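Local coordinates for NlpC/P60 domain-containing protein (Mycobacterium avium subsp. paratuberculosis, PDB 3GT2) that is of unknown function but, as an NlpC/P60 domain of the peptidase C40 family, may act as or derive from a cysteine peptidase, at residues G58-A63 with Q104-Y109; I69-P72 with A77-R80. All blocks are in the same frame, centred on the assembly; numbering follows the deposited sequence.

The chain starts with the long helix 7-24 and reaches helix 56-65 after two short strands. Residues 58-63 of that helix open contact 1. The chain then leaves the helix and runs through 69-72, turns back over four residues, and returns as 77-80. This closes contact 2. Strands 83-85 and 95-98 follow before 104-109 closes contact 1 over 40 intervening residues. Contact 2 is therefore nested inside contact 1. The first ties helix 56-65 to the four-stranded sheet; the second joins the loop after that helix to helix 75-78. Met60 CB and Met78 CE touch, so the two contacts adjoin.

Contact 1. Residues G58-A63 with Q104-Y109; sequences GLMQYA and QSVAMY. With SO4 (sulfate ion), chain C.
Met60 and Val106 make the main apolar contact between helix 56-65 and strand 105-111. Met60 CG lies 3.6 Å from Val106 CG1 and 4.1 Å from Val106 CG2. The two side chains run alongside each other, pointing opposite ways. Met60, refined as selenomethionine, is bent at chi2 (-63°) and again at chi3 (106°). The bends carry its end from Val106 along the strand. There Met60 SE meets Met108 CB at 3.9 Å.

The same end also rests on the strand backbone. Met60 SE is 3.8 Å from Met108 N, and Met60 CE is 4.0 Å from it. No hydrogen bond crosses between the segments. This is helix-on-sheet packing in the NlpC/P60 domain, with the segment axes 8.8 Å apart and at 37°. In active relatives the start of this helix carries the nucleophilic cysteine and the facing strand the histidine. Ala56 opens the helix here and Ser105 touches it; they probably take those two positions, so the deposited chain probably lacks the usual nucleophile. Leu95 of strand 95-98 touches both Met60 and Val106, extending the apolar layer under the helix.

The polar contact lies at the other end of the strand segment, away from the helix. Tyr109 OH donates a hydrogen bond of 2.6 Å to sulfate O1, which lies at the ring edge, in its plane. Asn112 N also binds this sulfate, probably taken from the crystallisation liquor.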
loop_
_atom_site.group_PDB
_atom_site.type_symbol
_atom_site.label_atom_id
_atom_site.label_comp_id
_atom_site.label_asym_id
_atom_site.label_seq_id
_atom_site.Cartn_x
_atom_site.Cartn_y
_atom_site.Cartn_z
ATOM N N GLY A 58 5.716 4.770 -0.450
ATOM C CA GLY A 58 6.707 4.459 0.573
ATOM C C GLY A 58 6.145 3.525 1.629
ATOM O O GLY A 58 6.822 2.615 2.100
ATOM N N LEU A 59 4.891 3.741 2.004
ATOM C CA LEU A 59 4.283 2.911 3.022
ATOM C C LEU A 59 4.071 1.479 2.522
ATOM O O LEU A 59 4.284 0.513 3.263
ATOM C CB LEU A 59 2.954 3.510 3.476
ATOM C CG LEU A 59 2.148 2.635 4.443
ATOM C CD1 LEU A 59 2.861 2.465 5.796
ATOM C CD2 LEU A 59 0.766 3.223 4.653
HETATM N N MSE A 60 3.652 1.342 1.269
HETATM C CA MSE A 60 3.474 0.009 0.713
HETATM C C MSE A 60 4.822 -0.713 0.668
HETATM O O MSE A 60 4.914 -1.894 0.996
HETATM C CB MSE A 60 2.860 0.057 -0.695
HETATM C CG MSE A 60 1.523 0.770 -0.815
HETATM SE SE MSE A 60 0.066 -0.064 0.211
HETATM C CE MSE A 60 -0.067 1.207 1.664
ATOM N N GLN A 61 5.871 -0.004 0.273
ATOM C CA GLN A 61 7.187 -0.634 0.196
ATOM C C GLN A 61 7.575 -1.142 1.575
ATOM O O GLN A 61 8.056 -2.268 1.723
ATOM C CB GLN A 61 8.249 0.347 -0.299
ATOM C CG GLN A 61 8.174 0.690 -1.768
ATOM C CD GLN A 61 9.443 1.372 -2.243
ATOM O OE1 GLN A 61 10.134 0.884 -3.142
ATOM N NE2 GLN A 61 9.771 2.497 -1.622
ATOM N N TYR A 62 7.378 -0.303 2.592
ATOM C CA TYR A 62 7.710 -0.697 3.964
ATOM C C TYR A 62 6.936 -1.949 4.401
ATOM O O TYR A 62 7.515 -2.896 4.948
ATOM C CB TYR A 62 7.428 0.443 4.944
ATOM C CG TYR A 62 7.681 0.032 6.378
ATOM C CD1 TYR A 62 8.974 -0.085 6.858
ATOM C CD2 TYR A 62 6.625 -0.284 7.230
ATOM C CE1 TYR A 62 9.222 -0.467 8.177
ATOM C CE2 TYR A 62 6.854 -0.676 8.536
ATOM C CZ TYR A 62 8.161 -0.766 9.004
ATOM O OH TYR A 62 8.403 -1.161 10.304
ATOM N N ALA A 63 5.621 -1.935 4.199
ATOM C CA ALA A 63 4.774 -3.015 4.695
ATOM C C ALA A 63 5.114 -4.342 4.009
ATOM O O ALA A 63 5.333 -5.360 4.669
ATOM C CB ALA A 63 3.310 -2.669 4.502
ATOM N N GLN A 104 -1.916 7.935 -9.380
ATOM C CA GLN A 104 -2.120 8.960 -8.356
ATOM C C GLN A 104 -1.813 8.476 -6.945
ATOM O O GLN A 104 -1.190 9.187 -6.166
ATOM C CB GLN A 104 -3.530 9.548 -8.420
ATOM C CG GLN A 104 -3.760 10.409 -9.647
ATOM C CD GLN A 104 -4.920 11.363 -9.478
ATOM O OE1 GLN A 104 -5.515 11.449 -8.402
ATOM N NE2 GLN A 104 -5.251 12.089 -10.542
ATOM N N SER A 105 -2.257 7.272 -6.604
ATOM C CA SER A 105 -2.015 6.770 -5.261
ATOM C C SER A 105 -2.323 5.273 -5.162
ATOM O O SER A 105 -2.799 4.644 -6.112
ATOM C CB SER A 105 -2.855 7.567 -4.258
ATOM O OG SER A 105 -2.468 7.292 -2.922
ATOM N N VAL A 106 -2.053 4.714 -3.996
ATOM C CA VAL A 106 -2.229 3.300 -3.766
ATOM C C VAL A 106 -2.557 3.106 -2.291
ATOM O O VAL A 106 -2.185 3.933 -1.454
ATOM C CB VAL A 106 -0.946 2.519 -4.135
ATOM C CG1 VAL A 106 0.268 3.052 -3.334
ATOM C CG2 VAL A 106 -1.162 1.020 -3.933
ATOM N N ALA A 107 -3.264 2.028 -1.970
ATOM C CA ALA A 107 -3.605 1.708 -0.580
ATOM C C ALA A 107 -3.739 0.199 -0.429
ATOM O O ALA A 107 -3.830 -0.504 -1.407
ATOM C CB ALA A 107 -4.899 2.400 -0.182
HETATM N N MSE A 108 -3.716 -0.295 0.801
HETATM C CA MSE A 108 -3.787 -1.723 1.043
HETATM C C MSE A 108 -5.167 -2.121 1.541
HETATM O O MSE A 108 -5.670 -1.572 2.528
HETATM C CB MSE A 108 -2.731 -2.111 2.096
HETATM C CG MSE A 108 -2.787 -3.587 2.478
HETATM SE SE MSE A 108 -1.682 -3.937 4.085
HETATM C CE MSE A 108 -2.427 -2.586 5.288
ATOM N N TYR A 109 -5.800 -3.072 0.863
ATOM C CA TYR A 109 -7.088 -3.561 1.321
ATOM C C TYR A 109 -6.941 -4.403 2.589
ATOM O O TYR A 109 -6.052 -5.254 2.676
ATOM C CB TYR A 109 -7.758 -4.397 0.235
ATOM C CG TYR A 109 -9.202 -4.700 0.524
ATOM C CD1 TYR A 109 -10.085 -3.688 0.909
ATOM C CD2 TYR A 109 -9.694 -5.995 0.401
ATOM C CE1 TYR A 109 -11.416 -3.964 1.152
ATOM C CE2 TYR A 109 -11.019 -6.281 0.650
ATOM C CZ TYR A 109 -11.880 -5.262 1.030
ATOM O OH TYR A 109 -13.200 -5.550 1.282
HETATM S S SO4 C . -14.411 -8.777 2.096
HETATM O O1 SO4 C . -14.096 -7.938 0.942
HETATM O O2 SO4 C . -13.256 -8.891 2.977
HETATM O O3 SO4 C . -15.532 -8.198 2.829
HETATM O O4 SO4 C . -14.777 -10.115 1.631
#

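Contact 2. Residues I69-P72 with A77-R80; sequences IKLP and AMYR. With EDO (1,2-ethanediol), chain D.
Pro72 and Met78 bury most of the surface in this contact, and Ala77 and Leu71 add smaller patches of equal size. The chain turns back between 69-72 and 77-80, so Pro72 faces the short helix 75-78. Pro72 CB meets Ala77 CB at 3.6 Å. The ring's CD also comes within 4.3 Å of Met78 CG.

Met78, a selenomethionine in the crystal, lies with its side chain extended beyond CG (chi2 171°, chi3 -173°). That straight chain runs past the Pro72 carbonyl oxygen. Met78 CG is 3.6 Å from Pro72 O. The methyl end then reaches Leu71, whose chain crosses that of Met78 at about a right angle. Leu71 CB lies 4.0 Å from Met78 CE. No hydrogen bond joins the two segments. Within the second, Arg80 N bonds to Ala77 O at 3.1 Å.

Lys70 points elsewhere. Its NZ gives a hydrogen bond of 3.2 Å to O2 of 1,2-ethanediol, a probable crystallisation additive.

Within the NlpC/P60 domain, the contact packs the loop after helix 56-65 on the short helix 75-78. Helix 56-65 lies next to its apolar part. Met78 packs on Ser57, Met60 and Gln61 of that helix, and Leu71 on its Tyr64. Tyr79, next in the chain, meets Phe97 of strand 95-98 edge-to-face, which ties this part of the chain to the four-stranded sheet.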
loop_
_atom_site.group_PDB
_atom_site.type_symbol
_atom_site.label_atom_id
_atom_site.label_comp_id
_atom_site.label_asym_id
_atom_site.label_seq_id
_atom_site.Cartn_x
_atom_site.Cartn_y
_atom_site.Cartn_z
ATOM N N ILE A 69 9.337 -9.127 -0.032
ATOM C CA ILE A 69 9.015 -8.553 -1.323
ATOM C C ILE A 69 9.534 -7.124 -1.383
ATOM O O ILE A 69 9.340 -6.350 -0.444
ATOM C CB ILE A 69 7.485 -8.545 -1.546
ATOM C CG1 ILE A 69 6.965 -9.976 -1.702
ATOM C CG2 ILE A 69 7.100 -7.676 -2.751
ATOM C CD1 ILE A 69 5.460 -10.071 -1.723
ATOM N N LYS A 70 10.223 -6.786 -2.469
ATOM C CA LYS A 70 10.617 -5.410 -2.734
ATOM C C LYS A 70 9.736 -4.851 -3.841
ATOM O O LYS A 70 9.897 -5.194 -5.002
ATOM C CB LYS A 70 12.094 -5.334 -3.135
ATOM C CG LYS A 70 13.043 -5.535 -1.969
ATOM C CD LYS A 70 14.504 -5.477 -2.397
ATOM C CE LYS A 70 14.818 -4.215 -3.182
ATOM N NZ LYS A 70 16.298 -4.050 -3.351
ATOM N N LEU A 71 8.770 -4.018 -3.474
ATOM C CA LEU A 71 7.889 -3.419 -4.463
ATOM C C LEU A 71 8.588 -2.301 -5.202
ATOM O O LEU A 71 9.466 -1.636 -4.644
ATOM C CB LEU A 71 6.649 -2.831 -3.779
ATOM C CG LEU A 71 5.681 -3.842 -3.169
ATOM C CD1 LEU A 71 4.587 -3.091 -2.425
ATOM C CD2 LEU A 71 5.075 -4.731 -4.250
ATOM N N PRO A 72 8.197 -2.080 -6.466
ATOM C CA PRO A 72 8.691 -0.911 -7.199
ATOM C C PRO A 72 8.300 0.390 -6.516
ATOM O O PRO A 72 7.285 0.478 -5.800
ATOM C CB PRO A 72 7.979 -0.994 -8.554
ATOM C CG PRO A 72 7.413 -2.388 -8.645
ATOM C CD PRO A 72 7.279 -2.923 -7.251
ATOM N N ALA A 77 3.984 2.065 -11.045
ATOM C CA ALA A 77 4.793 0.882 -11.313
ATOM C C ALA A 77 4.258 -0.345 -10.579
ATOM O O ALA A 77 4.345 -1.463 -11.084
ATOM C CB ALA A 77 6.259 1.134 -10.937
HETATM N N MSE A 78 3.717 -0.146 -9.378
HETATM C CA MSE A 78 3.107 -1.261 -8.651
HETATM C C MSE A 78 1.906 -1.810 -9.410
HETATM O O MSE A 78 1.615 -3.003 -9.346
HETATM C CB MSE A 78 2.676 -0.831 -7.250
HETATM C CG MSE A 78 3.812 -0.516 -6.318
HETATM SE SE MSE A 78 3.189 0.294 -4.656
HETATM C CE MSE A 78 4.928 0.725 -3.919
ATOM N N TYR A 79 1.209 -0.931 -10.128
ATOM C CA TYR A 79 0.023 -1.315 -10.882
ATOM C C TYR A 79 0.395 -2.279 -11.996
ATOM O O TYR A 79 -0.457 -2.955 -12.542
ATOM C CB TYR A 79 -0.616 -0.080 -11.497
ATOM C CG TYR A 79 -2.025 -0.283 -11.993
ATOM C CD1 TYR A 79 -3.035 -0.688 -11.125
ATOM C CD2 TYR A 79 -2.355 -0.043 -13.324
ATOM C CE1 TYR A 79 -4.333 -0.862 -11.569
ATOM C CE2 TYR A 79 -3.654 -0.220 -13.778
ATOM C CZ TYR A 79 -4.637 -0.627 -12.889
ATOM O OH TYR A 79 -5.934 -0.805 -13.305
ATOM N N ARG A 80 1.679 -2.334 -12.329
ATOM C CA ARG A 80 2.140 -3.141 -13.458
ATOM C C ARG A 80 2.854 -4.424 -13.045
ATOM O O ARG A 80 3.461 -5.099 -13.875
ATOM C CB ARG A 80 3.040 -2.303 -14.369
ATOM C CG ARG A 80 2.297 -1.150 -15.032
ATOM C CD ARG A 80 3.264 -0.155 -15.657
ATOM N NE ARG A 80 4.066 -0.774 -16.707
ATOM C CZ ARG A 80 3.634 -0.990 -17.945
ATOM N NH1 ARG A 80 2.403 -0.639 -18.295
ATOM N NH2 ARG A 80 4.434 -1.562 -18.835
HETATM C C1 EDO D . 16.851 -5.833 -6.059
HETATM O O1 EDO D . 17.360 -4.681 -6.672
HETATM C C2 EDO D . 17.849 -6.765 -5.375
HETATM O O2 EDO D . 17.907 -6.754 -3.973
#